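Local coordinates for cellulase (Xanthomonas axonopodis pv. citri, PDB 4W7W), which probably hydrolyses internal beta-1,4 bonds of cellulose and related glucans, as a family 5 glycoside hydrolase with an (alpha/beta)8-barrel that binds cello-oligosaccharides, at residues W296-A301 and A326-Y331; A59-N64 and G319-Q324; T65-F70 and L264-T269; A52-Y57 and T312-K317. All coordinates share one frame; numbering follows the deposited sequence. Where two conformers were deposited one is given.

Contact 1. Residues W296-A301 and A326-Y331. With BGC (beta-D-glucopyranose), chain B.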
# COMPACT_ATOMS: atom_id res chain seq x y z
N TRP A 296 -8.11 4.20 -2.67
CA TRP A 296 -7.94 2.88 -2.12
C TRP A 296 -7.40 1.94 -3.17
O TRP A 296 -7.59 2.12 -4.37
CB TRP A 296 -9.26 2.32 -1.57
CG TRP A 296 -10.48 2.39 -2.43
CD1 TRP A 296 -11.51 3.25 -2.23
CD2 TRP A 296 -10.87 1.56 -3.56
NE1 TRP A 296 -12.50 3.04 -3.14
CE2 TRP A 296 -12.14 2.00 -3.96
CE3 TRP A 296 -10.29 0.47 -4.23
CZ2 TRP A 296 -12.83 1.41 -5.03
CZ3 TRP A 296 -10.99 -0.10 -5.30
CH2 TRP A 296 -12.24 0.37 -5.68
N THR A 297 -6.75 0.89 -2.67
CA THR A 297 -6.31 -0.24 -3.49
C THR A 297 -6.64 -1.54 -2.77
O THR A 297 -6.15 -1.81 -1.68
CB THR A 297 -4.81 -0.18 -3.87
OG1 THR A 297 -3.99 0.18 -2.74
CG2 THR A 297 -4.55 0.83 -4.96
N TRP A 298 -7.47 -2.34 -3.41
CA TRP A 298 -7.90 -3.64 -2.91
C TRP A 298 -6.74 -4.63 -2.85
O TRP A 298 -5.88 -4.65 -3.74
CB TRP A 298 -8.94 -4.18 -3.88
CG TRP A 298 -9.39 -5.58 -3.66
CD1 TRP A 298 -8.82 -6.71 -4.15
CD2 TRP A 298 -10.51 -6.01 -2.89
NE1 TRP A 298 -9.52 -7.82 -3.76
CE2 TRP A 298 -10.58 -7.41 -2.98
CE3 TRP A 298 -11.50 -5.34 -2.16
CZ2 TRP A 298 -11.61 -8.16 -2.39
CZ3 TRP A 298 -12.50 -6.09 -1.57
CH2 TRP A 298 -12.55 -7.48 -1.69
N TRP A 299 -6.74 -5.48 -1.83
CA TRP A 299 -5.82 -6.60 -1.73
C TRP A 299 -6.59 -7.87 -2.07
O TRP A 299 -7.45 -8.26 -1.29
CB TRP A 299 -5.21 -6.71 -0.33
CG TRP A 299 -4.16 -7.79 -0.31
CD1 TRP A 299 -4.38 -9.13 -0.15
CD2 TRP A 299 -2.79 -7.64 -0.62
NE1 TRP A 299 -3.21 -9.82 -0.30
CE2 TRP A 299 -2.21 -8.93 -0.61
CE3 TRP A 299 -1.98 -6.55 -0.93
CZ2 TRP A 299 -0.86 -9.14 -0.87
CZ3 TRP A 299 -0.64 -6.76 -1.21
CH2 TRP A 299 -0.09 -8.04 -1.17
N ALA A 300 -6.32 -8.56 -3.19
CA ALA A 300 -5.30 -8.27 -4.20
C ALA A 300 -5.67 -8.98 -5.49
O ALA A 300 -6.57 -9.83 -5.54
CB ALA A 300 -3.94 -8.77 -3.74
N ALA A 301 -4.92 -8.65 -6.53
CA ALA A 301 -4.87 -9.42 -7.75
C ALA A 301 -3.44 -9.85 -8.00
O ALA A 301 -2.61 -9.82 -7.08
CB ALA A 301 -5.50 -8.65 -8.90
N ALA A 326 -17.43 -7.15 -9.12
CA ALA A 326 -18.70 -6.54 -9.50
C ALA A 326 -19.08 -5.39 -8.57
O ALA A 326 -19.83 -4.51 -8.96
CB ALA A 326 -19.79 -7.59 -9.52
N ILE A 327 -18.61 -5.43 -7.34
CA ILE A 327 -18.83 -4.34 -6.40
C ILE A 327 -17.76 -3.26 -6.58
O ILE A 327 -18.09 -2.08 -6.71
CB ILE A 327 -18.90 -4.85 -4.95
CG1 ILE A 327 -20.15 -5.73 -4.81
CG2 ILE A 327 -18.98 -3.68 -3.98
CD1 ILE A 327 -20.17 -6.58 -3.56
N LEU A 328 -16.50 -3.65 -6.62
CA LEU A 328 -15.43 -2.67 -6.79
C LEU A 328 -15.64 -1.80 -8.02
O LEU A 328 -15.43 -0.59 -7.98
CB LEU A 328 -14.06 -3.35 -6.86
CG LEU A 328 -13.62 -4.13 -5.63
CD1 LEU A 328 -12.32 -4.86 -5.93
CD2 LEU A 328 -13.45 -3.22 -4.43
N SER A 329 -16.02 -2.42 -9.13
CA SER A 329 -16.16 -1.72 -10.39
C SER A 329 -17.25 -0.64 -10.33
O SER A 329 -17.19 0.35 -11.04
CB SER A 329 -16.46 -2.73 -11.50
OG SER A 329 -16.34 -2.17 -12.79
N LYS A 330 -18.26 -0.83 -9.48
CA LYS A 330 -19.31 0.20 -9.33
C LYS A 330 -18.81 1.51 -8.73
O LYS A 330 -19.45 2.55 -8.89
CB LYS A 330 -20.44 -0.29 -8.42
CG LYS A 330 -21.23 -1.41 -9.03
CD LYS A 330 -22.54 -1.66 -8.30
CE LYS A 330 -22.32 -2.05 -6.84
NZ LYS A 330 -23.53 -2.69 -6.25
N TYR A 331 -17.71 1.44 -7.99
CA TYR A 331 -17.09 2.60 -7.37
C TYR A 331 -15.85 3.08 -8.14
O TYR A 331 -15.08 3.90 -7.64
CB TYR A 331 -16.74 2.26 -5.92
CG TYR A 331 -17.96 1.97 -5.07
CD1 TYR A 331 -18.52 0.69 -5.03
CD2 TYR A 331 -18.54 2.95 -4.29
CE1 TYR A 331 -19.64 0.41 -4.26
CE2 TYR A 331 -19.65 2.68 -3.50
CZ TYR A 331 -20.20 1.41 -3.48
OH TYR A 331 -21.29 1.17 -2.68
C2 BGC B . -1.29 -13.57 1.99
C3 BGC B . -0.08 -14.48 1.81
C4 BGC B . 0.89 -13.98 0.74
C5 BGC B . 1.16 -12.50 0.92
C6 BGC B . 1.92 -11.92 -0.26
C1 BGC B . -0.85 -12.13 2.17
O1 BGC B . -1.98 -11.24 2.22
O2 BGC B . -2.06 -13.99 3.13
O3 BGC B . -0.54 -15.81 1.51
O4 BGC B . 2.15 -14.64 0.84
O5 BGC B . -0.07 -11.77 1.04
O6 BGC B . 2.30 -10.61 0.08
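Leu328 forks its two methyl groups between a pair of tryptophans, CD1 over Trp298 and CD2 touching both rings. CD1 lies over the face of Trp298, 4.0 Å from the centroid of its five-membered ring and 26° off the ring normal, a CH-pi contact. The other methyl, CD2, touches the six-membered half of the same indole, 3.7 Å from Trp298 CE3, and also packs 4.0 Å from CH2 of Trp296. A branched aliphatic residue suits the place because its fork can reach two rings at once. Trp296 has its CG wedged between the backbone N and the carbonyl carbon (chi1 49°), a rotation that carries the indole out to the helix 325-328 and the turn after it. There CB of Tyr331 meets the ring edge, 4.1 Å from Trp296 CZ2, while the Tyr331 hydroxyl bonds to Glu280. Trp298 NE1 likewise finds its acceptor elsewhere, at Phe311 O. Beyond the pair the strand turns a corner at Trp299, and a cis peptide joins Trp299 to Ala300, a feature known at this place in family 5 enzymes. Trp299 belongs to the glycan pocket, and its NE1 lies 3.1 Å from glucose O1. Across the two segments the contact is wholly apolar, so shape and dispersion rather than directed bonds fix the C-terminal helix to the strand that delivers Trp299 to the sugar.

Contact 2. Residues A59-N64 and G319-Q324; sequences AGKGMN and GSDKPQ
Lys61 brings the end of its chain against the carboxylate of Asp321, the ammonium at one oxygen and CE close to both. Its NZ donates to Asp321 OD2 at 2.8 Å, the hydrogen bond of a salt bridge, while CE lies 3.2 Å from Asp321 OD1. The ammonium meets OD2 from the syn side, 24° out of the carboxylate plane. Lysine suits the distance, since the alpha carbons of Lys61 and Asp321 stand 9.8 Å apart and the two side chains approach from opposite directions. A kink at chi2 (-53°) turns the lysine chain, and the remainder runs straight to the ammonium. The short aspartate answers two partners at once, because its OD1 is hydrogen-bonded to Tyr57 OH; that second bond probably limits how far the carboxylate can rotate. Just after Lys61, Gly62 takes positive phi, where glycine is at ease, and closes the helix in a Schellman motif, with Gly62 N bonded 2.9 Å from Ala59 O. The pairing sits at the surface, where the end of helix 52-60 turns toward strand 65-70, and it ties that turn to the long loop between strand 293-301 and helix 325-328, whose Met325 also packs on Lys61.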
# COMPACT_ATOMS: atom_id res chain seq x y z
N ALA A 59 -7.68 -1.52 -15.83
CA ALA A 59 -8.08 -0.26 -16.45
C ALA A 59 -9.46 -0.37 -17.07
O ALA A 59 -10.27 0.56 -16.98
CB ALA A 59 -7.08 0.18 -17.49
N GLY A 60 -9.75 -1.51 -17.71
CA GLY A 60 -11.05 -1.75 -18.33
C GLY A 60 -12.20 -1.83 -17.35
O GLY A 60 -13.34 -1.62 -17.72
N LYS A 61 -11.89 -2.09 -16.08
CA LYS A 61 -12.87 -2.06 -15.00
C LYS A 61 -12.97 -0.71 -14.33
O LYS A 61 -13.70 -0.59 -13.35
CB LYS A 61 -12.52 -3.12 -13.97
CG LYS A 61 -12.59 -4.53 -14.50
CD LYS A 61 -13.93 -4.76 -15.15
CE LYS A 61 -14.21 -6.21 -15.41
NZ LYS A 61 -15.57 -6.34 -15.98
N GLY A 62 -12.24 0.29 -14.84
CA GLY A 62 -12.33 1.64 -14.30
C GLY A 62 -11.26 1.98 -13.29
O GLY A 62 -11.28 3.06 -12.71
N MET A 63 -10.30 1.10 -13.10
CA MET A 63 -9.33 1.34 -12.07
C MET A 63 -8.12 2.06 -12.60
O MET A 63 -7.48 1.61 -13.57
CB MET A 63 -8.97 0.05 -11.43
CG MET A 63 -10.17 -0.42 -10.66
SD MET A 63 -9.81 -2.05 -10.09
CE MET A 63 -11.17 -2.28 -8.95
N ASN A 64 -7.83 3.19 -11.97
CA ASN A 64 -6.74 4.05 -12.42
C ASN A 64 -5.50 3.95 -11.58
O ASN A 64 -4.58 4.72 -11.79
CB ASN A 64 -7.21 5.50 -12.50
CG ASN A 64 -7.36 6.15 -11.15
OD1 ASN A 64 -7.38 5.45 -10.13
ND2 ASN A 64 -7.44 7.46 -11.13
N GLY A 319 -11.25 -15.86 -18.26
CA GLY A 319 -11.53 -14.46 -18.53
C GLY A 319 -12.56 -13.84 -17.61
O GLY A 319 -12.78 -12.62 -17.64
N SER A 320 -13.21 -14.66 -16.78
CA SER A 320 -14.33 -14.19 -15.98
C SER A 320 -13.88 -13.32 -14.82
O SER A 320 -12.79 -13.47 -14.26
CB SER A 320 -15.16 -15.35 -15.46
OG SER A 320 -14.43 -16.14 -14.54
N ASP A 321 -14.76 -12.40 -14.46
CA ASP A 321 -14.52 -11.54 -13.33
C ASP A 321 -14.73 -12.28 -12.01
O ASP A 321 -15.62 -13.13 -11.90
CB ASP A 321 -15.49 -10.36 -13.33
CG ASP A 321 -15.33 -9.45 -14.52
OD1 ASP A 321 -14.27 -9.44 -15.20
OD2 ASP A 321 -16.29 -8.69 -14.74
N LYS A 322 -13.94 -11.92 -11.00
CA LYS A 322 -14.13 -12.45 -9.67
C LYS A 322 -15.31 -11.75 -9.00
O LYS A 322 -15.68 -10.63 -9.37
CB LYS A 322 -12.85 -12.31 -8.85
CG LYS A 322 -11.72 -13.21 -9.34
CD LYS A 322 -12.03 -14.67 -9.09
CE LYS A 322 -10.88 -15.59 -9.45
NZ LYS A 322 -10.62 -15.59 -10.90
N PRO A 323 -15.94 -12.43 -8.02
CA PRO A 323 -17.17 -11.90 -7.43
C PRO A 323 -17.09 -10.50 -6.86
O PRO A 323 -17.97 -9.67 -7.09
CB PRO A 323 -17.49 -12.94 -6.35
CG PRO A 323 -16.94 -14.21 -6.92
CD PRO A 323 -15.64 -13.79 -7.54
N GLN A 324 -16.01 -10.19 -6.16
CA GLN A 324 -15.92 -8.89 -5.52
C GLN A 324 -15.74 -7.76 -6.52
O GLN A 324 -16.05 -6.61 -6.24
CB GLN A 324 -14.79 -8.85 -4.49
CG GLN A 324 -14.96 -9.83 -3.33
CD GLN A 324 -14.24 -11.14 -3.52
OE1 GLN A 324 -14.30 -11.73 -4.60
NE2 GLN A 324 -13.59 -11.63 -2.48

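Contact 3. Residues T65-F70 and L264-T269; sequences TIRLPF and LGEFAT
Arg67 and Glu266 meet inside the barrel in a buried salt bridge. NH1 of Arg67 donates to Glu266 OE2 over 3.0 Å at an N-H...O angle of 152°, and OE2 receives it on its anti lone pair. The acceptor sits near the edge of the guanidinium, tilted somewhat from its plane, and the two flat groups are turned 68° against each other, so this is a one-bond grip and not a paired, two-bond one. The arginine reaches the centre because CG stands opposite the backbone N (chi1 -177°) and the chain stays extended as far as NE. Other acceptors share its donors: NH1 also bonds to Asn28 OD1, and NH2 forms a salt bridge with Glu222 and a hydrogen bond with Asn153 OD1. Such a fan of N-H groups makes arginine apt for a spot ringed by acidic and amide side chains. Glu266 is held in turn at its second oxygen, OE1, by Tyr226 OH. Gly265 O lies over one face of the guanidinium, 3.5 Å from Arg67 CD, and is satisfied by Thr297 OG1 and Asn28 ND2. Gly265 brings no side chain to a place already filled by the arginine. Family 5 enzymes carry their nucleophilic glutamate at the end of the seventh barrel strand, consistent with the place of Glu266, whose side chain lies about 5 Å from a bound glucose. Strands 65-70 and 262-268 are not neighbours: 24-29 and 293-301 stand between them in the closed sheet, and the bridge spans the barrel interior beside these two.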
# COMPACT_ATOMS: atom_id res chain seq x y z
N THR A 65 -5.44 3.00 -10.63
CA THR A 65 -4.31 2.93 -9.71
C THR A 65 -3.92 1.49 -9.47
O THR A 65 -4.77 0.65 -9.21
CB THR A 65 -4.65 3.61 -8.37
OG1 THR A 65 -5.01 4.97 -8.62
CG2 THR A 65 -3.46 3.62 -7.43
N ILE A 66 -2.62 1.23 -9.55
CA ILE A 66 -2.06 -0.07 -9.23
C ILE A 66 -1.05 0.10 -8.10
O ILE A 66 -0.14 0.93 -8.21
CB ILE A 66 -1.36 -0.67 -10.45
CG1 ILE A 66 -2.35 -0.93 -11.60
CG2 ILE A 66 -0.60 -1.94 -10.07
CD1 ILE A 66 -3.46 -1.89 -11.31
N ARG A 67 -1.24 -0.66 -7.02
CA ARG A 67 -0.21 -0.75 -5.99
C ARG A 67 0.66 -1.97 -6.30
O ARG A 67 0.13 -3.05 -6.54
CB ARG A 67 -0.85 -0.83 -4.59
CG ARG A 67 0.16 -0.87 -3.45
CD ARG A 67 -0.52 -0.59 -2.13
NE ARG A 67 0.33 -0.58 -0.95
CZ ARG A 67 0.46 -1.58 -0.08
NH1 ARG A 67 -0.06 -2.77 -0.30
NH2 ARG A 67 1.12 -1.36 1.04
N LEU A 68 1.97 -1.75 -6.34
CA LEU A 68 2.94 -2.74 -6.76
C LEU A 68 3.90 -3.07 -5.62
O LEU A 68 4.89 -2.37 -5.41
CB LEU A 68 3.72 -2.23 -7.96
CG LEU A 68 4.70 -3.22 -8.57
CD1 LEU A 68 3.96 -4.32 -9.31
CD2 LEU A 68 5.69 -2.53 -9.48
N PRO A 69 3.59 -4.13 -4.87
CA PRO A 69 4.55 -4.61 -3.86
C PRO A 69 5.84 -5.09 -4.51
O PRO A 69 5.81 -5.78 -5.52
CB PRO A 69 3.82 -5.81 -3.25
CG PRO A 69 2.36 -5.51 -3.46
CD PRO A 69 2.31 -4.86 -4.81
N PHE A 70 6.96 -4.76 -3.88
CA PHE A 70 8.24 -5.35 -4.23
C PHE A 70 9.12 -5.30 -2.98
O PHE A 70 8.79 -4.64 -2.00
CB PHE A 70 8.92 -4.66 -5.42
CG PHE A 70 9.23 -3.22 -5.16
CD1 PHE A 70 8.28 -2.27 -5.42
CD2 PHE A 70 10.45 -2.83 -4.63
CE1 PHE A 70 8.51 -0.94 -5.19
CE2 PHE A 70 10.69 -1.49 -4.37
CZ PHE A 70 9.72 -0.55 -4.66
N LEU A 264 -6.38 4.13 1.50
CA LEU A 264 -6.59 2.79 2.03
C LEU A 264 -5.77 1.83 1.18
O LEU A 264 -6.22 1.34 0.15
CB LEU A 264 -8.07 2.43 2.06
CG LEU A 264 -8.43 1.27 2.99
CD1 LEU A 264 -8.15 1.54 4.46
CD2 LEU A 264 -9.91 0.90 2.80
N GLY A 265 -4.53 1.61 1.61
CA GLY A 265 -3.57 0.87 0.76
C GLY A 265 -3.84 -0.61 0.62
O GLY A 265 -3.42 -1.23 -0.37
N GLU A 266 -4.52 -1.18 1.62
CA GLU A 266 -5.02 -2.54 1.54
C GLU A 266 -6.33 -2.63 2.29
O GLU A 266 -6.48 -2.06 3.37
CB GLU A 266 -4.09 -3.58 2.17
CG GLU A 266 -2.74 -3.69 1.52
CD GLU A 266 -1.88 -4.80 2.11
OE1 GLU A 266 -2.41 -5.68 2.85
OE2 GLU A 266 -0.66 -4.78 1.83
N PHE A 267 -7.23 -3.43 1.74
CA PHE A 267 -8.47 -3.84 2.39
C PHE A 267 -8.97 -4.99 1.54
O PHE A 267 -8.59 -5.13 0.38
CB PHE A 267 -9.52 -2.72 2.47
CG PHE A 267 -10.12 -2.28 1.13
CD1 PHE A 267 -9.34 -1.67 0.16
CD2 PHE A 267 -11.45 -2.47 0.87
CE1 PHE A 267 -9.89 -1.26 -1.04
CE2 PHE A 267 -12.01 -2.05 -0.32
CZ PHE A 267 -11.23 -1.45 -1.28
N ALA A 268 -9.82 -5.82 2.11
CA ALA A 268 -10.41 -6.95 1.39
C ALA A 268 -11.58 -7.45 2.18
O ALA A 268 -11.65 -7.29 3.40
CB ALA A 268 -9.41 -8.08 1.23
N THR A 269 -12.48 -8.11 1.46
CA THR A 269 -13.64 -8.81 1.99
C THR A 269 -13.81 -10.09 1.20
O THR A 269 -13.47 -10.15 0.02
CB THR A 269 -14.90 -7.92 1.90
OG1 THR A 269 -15.10 -7.49 0.56
CG2 THR A 269 -14.78 -6.71 2.79

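Contact 4. Residues A52-Y57 and T312-K317; sequences ASDFSY and TVQPGK
Tyr57 and Pro315 supply the apolar part of the contact. The CB-CG-CD side of the proline ring lies over one face of the phenol, the ring tilted so that N and CA stand farther off. Pro315 CG is 3.6 Å from the ring centroid and only 3° off its normal, a CH-pi contact with CG over the ring centre. Pro315 CD is equally near at the rim, 3.6 Å from Tyr57 CE2. Proline suits the site, offering a row of polarised C-H groups to an aromatic face. Direct polar contact is made by Gln314, whose chain bends at chi2 to bring NE2 back to Asp54 OD1, to which it donates at 2.9 Å with an angle of 166°. The amide donates within its own plane, yet meets the carboxylate oxygen from well above, 53° out of plane, and the two planes are perpendicular. Glutamine can also use its other end, OE1 accepting from Gly302 N, while Asp54 OD2 takes the backbone N of Ala51. Water-mediated contact completes the set: one water donates to Tyr57 OH (2.7 Å) and to Val313 O (2.8 Å), and the same hydroxyl is hydrogen-bonded to Asp321. Within the loop, Thr312 OG1 accepts from Gln314 N at 3.0 Å, an ST turn. The whole joins the outer helix 52-60 to the loop leaving strand 293-301, with Val313 packing inward on Trp298 and Val27 of strand 24-29.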
# COMPACT_ATOMS: atom_id res chain seq x y z
N ALA A 52 1.48 -7.39 -18.53
CA ALA A 52 0.92 -6.15 -19.05
C ALA A 52 -0.60 -6.23 -19.13
O ALA A 52 -1.29 -5.24 -18.90
CB ALA A 52 1.49 -5.84 -20.42
N SER A 53 -1.13 -7.41 -19.46
CA SER A 53 -2.57 -7.58 -19.54
C SER A 53 -3.28 -7.37 -18.21
O SER A 53 -4.48 -7.11 -18.20
CB SER A 53 -2.90 -8.96 -20.09
OG SER A 53 -2.34 -10.01 -19.32
N ASP A 54 -2.57 -7.53 -17.10
CA ASP A 54 -3.19 -7.26 -15.80
C ASP A 54 -3.57 -5.77 -15.75
O ASP A 54 -4.65 -5.40 -15.30
CB ASP A 54 -2.23 -7.60 -14.64
CG ASP A 54 -1.84 -9.08 -14.55
OD1 ASP A 54 -2.59 -9.95 -15.06
OD2 ASP A 54 -0.76 -9.35 -13.97
N PHE A 55 -2.64 -4.91 -16.16
CA PHE A 55 -2.89 -3.47 -16.14
C PHE A 55 -4.10 -3.13 -17.01
O PHE A 55 -4.98 -2.38 -16.59
CB PHE A 55 -1.66 -2.69 -16.60
CG PHE A 55 -0.50 -2.79 -15.65
CD1 PHE A 55 0.38 -3.86 -15.74
CD2 PHE A 55 -0.30 -1.85 -14.66
CE1 PHE A 55 1.45 -3.96 -14.87
CE2 PHE A 55 0.77 -1.96 -13.79
CZ PHE A 55 1.63 -3.02 -13.88
N SER A 56 -4.14 -3.67 -18.22
CA SER A 56 -5.25 -3.33 -19.11
C SER A 56 -6.59 -3.89 -18.61
O SER A 56 -7.61 -3.24 -18.74
CB SER A 56 -4.96 -3.76 -20.55
OG SER A 56 -4.64 -5.12 -20.64
N TYR A 57 -6.58 -5.08 -18.02
CA TYR A 57 -7.80 -5.65 -17.45
C TYR A 57 -8.36 -4.71 -16.39
O TYR A 57 -9.55 -4.35 -16.42
CB TYR A 57 -7.56 -7.03 -16.85
CG TYR A 57 -8.78 -7.51 -16.09
CD1 TYR A 57 -9.87 -8.04 -16.76
CD2 TYR A 57 -8.86 -7.37 -14.71
CE1 TYR A 57 -10.99 -8.44 -16.06
CE2 TYR A 57 -9.98 -7.77 -14.02
CZ TYR A 57 -11.05 -8.30 -14.68
OH TYR A 57 -12.14 -8.70 -13.94
N THR A 312 -8.89 -12.81 -3.94
CA THR A 312 -8.42 -12.54 -5.28
C THR A 312 -9.45 -11.84 -6.15
O THR A 312 -10.60 -12.28 -6.21
CB THR A 312 -7.93 -13.80 -5.99
OG1 THR A 312 -7.46 -13.42 -7.28
CG2 THR A 312 -9.01 -14.90 -6.12
N VAL A 313 -9.03 -10.81 -6.87
CA VAL A 313 -9.82 -10.29 -7.98
C VAL A 313 -9.08 -10.43 -9.31
O VAL A 313 -9.45 -9.78 -10.29
CB VAL A 313 -10.37 -8.86 -7.73
CG1 VAL A 313 -11.35 -8.89 -6.57
CG2 VAL A 313 -9.26 -7.84 -7.52
N GLN A 314 -8.07 -11.29 -9.35
CA GLN A 314 -7.44 -11.62 -10.62
C GLN A 314 -8.46 -12.37 -11.48
O GLN A 314 -9.02 -13.34 -11.02
CB GLN A 314 -6.22 -12.50 -10.38
CG GLN A 314 -5.43 -12.80 -11.65
CD GLN A 314 -4.69 -11.62 -12.23
OE1 GLN A 314 -4.58 -10.54 -11.63
NE2 GLN A 314 -4.12 -11.83 -13.39
N PRO A 315 -8.68 -11.92 -12.73
CA PRO A 315 -9.67 -12.61 -13.55
C PRO A 315 -9.26 -14.03 -13.79
O PRO A 315 -8.06 -14.37 -13.77
CB PRO A 315 -9.68 -11.80 -14.84
CG PRO A 315 -8.34 -11.16 -14.89
CD PRO A 315 -8.06 -10.81 -13.46
N GLY A 316 -10.25 -14.87 -13.99
CA GLY A 316 -9.97 -16.27 -14.26
C GLY A 316 -9.21 -16.49 -15.55
O GLY A 316 -9.25 -15.66 -16.44
N LYS A 317 -8.54 -17.63 -15.66
CA LYS A 317 -8.04 -18.10 -16.96
C LYS A 317 -9.16 -18.14 -18.02
O LYS A 317 -8.90 -17.96 -19.21
CB LYS A 317 -7.42 -19.49 -16.82
CG LYS A 317 -6.85 -20.05 -18.12
CD LYS A 317 -5.90 -21.21 -17.87
CE LYS A 317 -5.64 -22.00 -19.14
NZ LYS A 317 -6.72 -22.98 -19.42
O HOH W 1 -11.98 -9.87 -11.47

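The four contacts involve an early part of the chain, residues 52-70, and its last third. Segments 52-57, 59-64 and 65-70 run through helix 52-60 into the second barrel strand; their partners are the loop between strand 293-301 and helix 325-328 and, for 65-70, strand 262-268; contact 1 pairs strand 293-301 with the last helix. Contacts 2 and 4 share helix 52-60, with centres about 7 Å apart, and contact 1 lies about 8 Å from contact 2, where Met63 packs on Leu328. Contact 3 is the one within the barrel, about 9 Å from contact 1 across neighbouring strands. The last loop and helix pack against strand 293-301, which carries Trp299 of the glycan pocket.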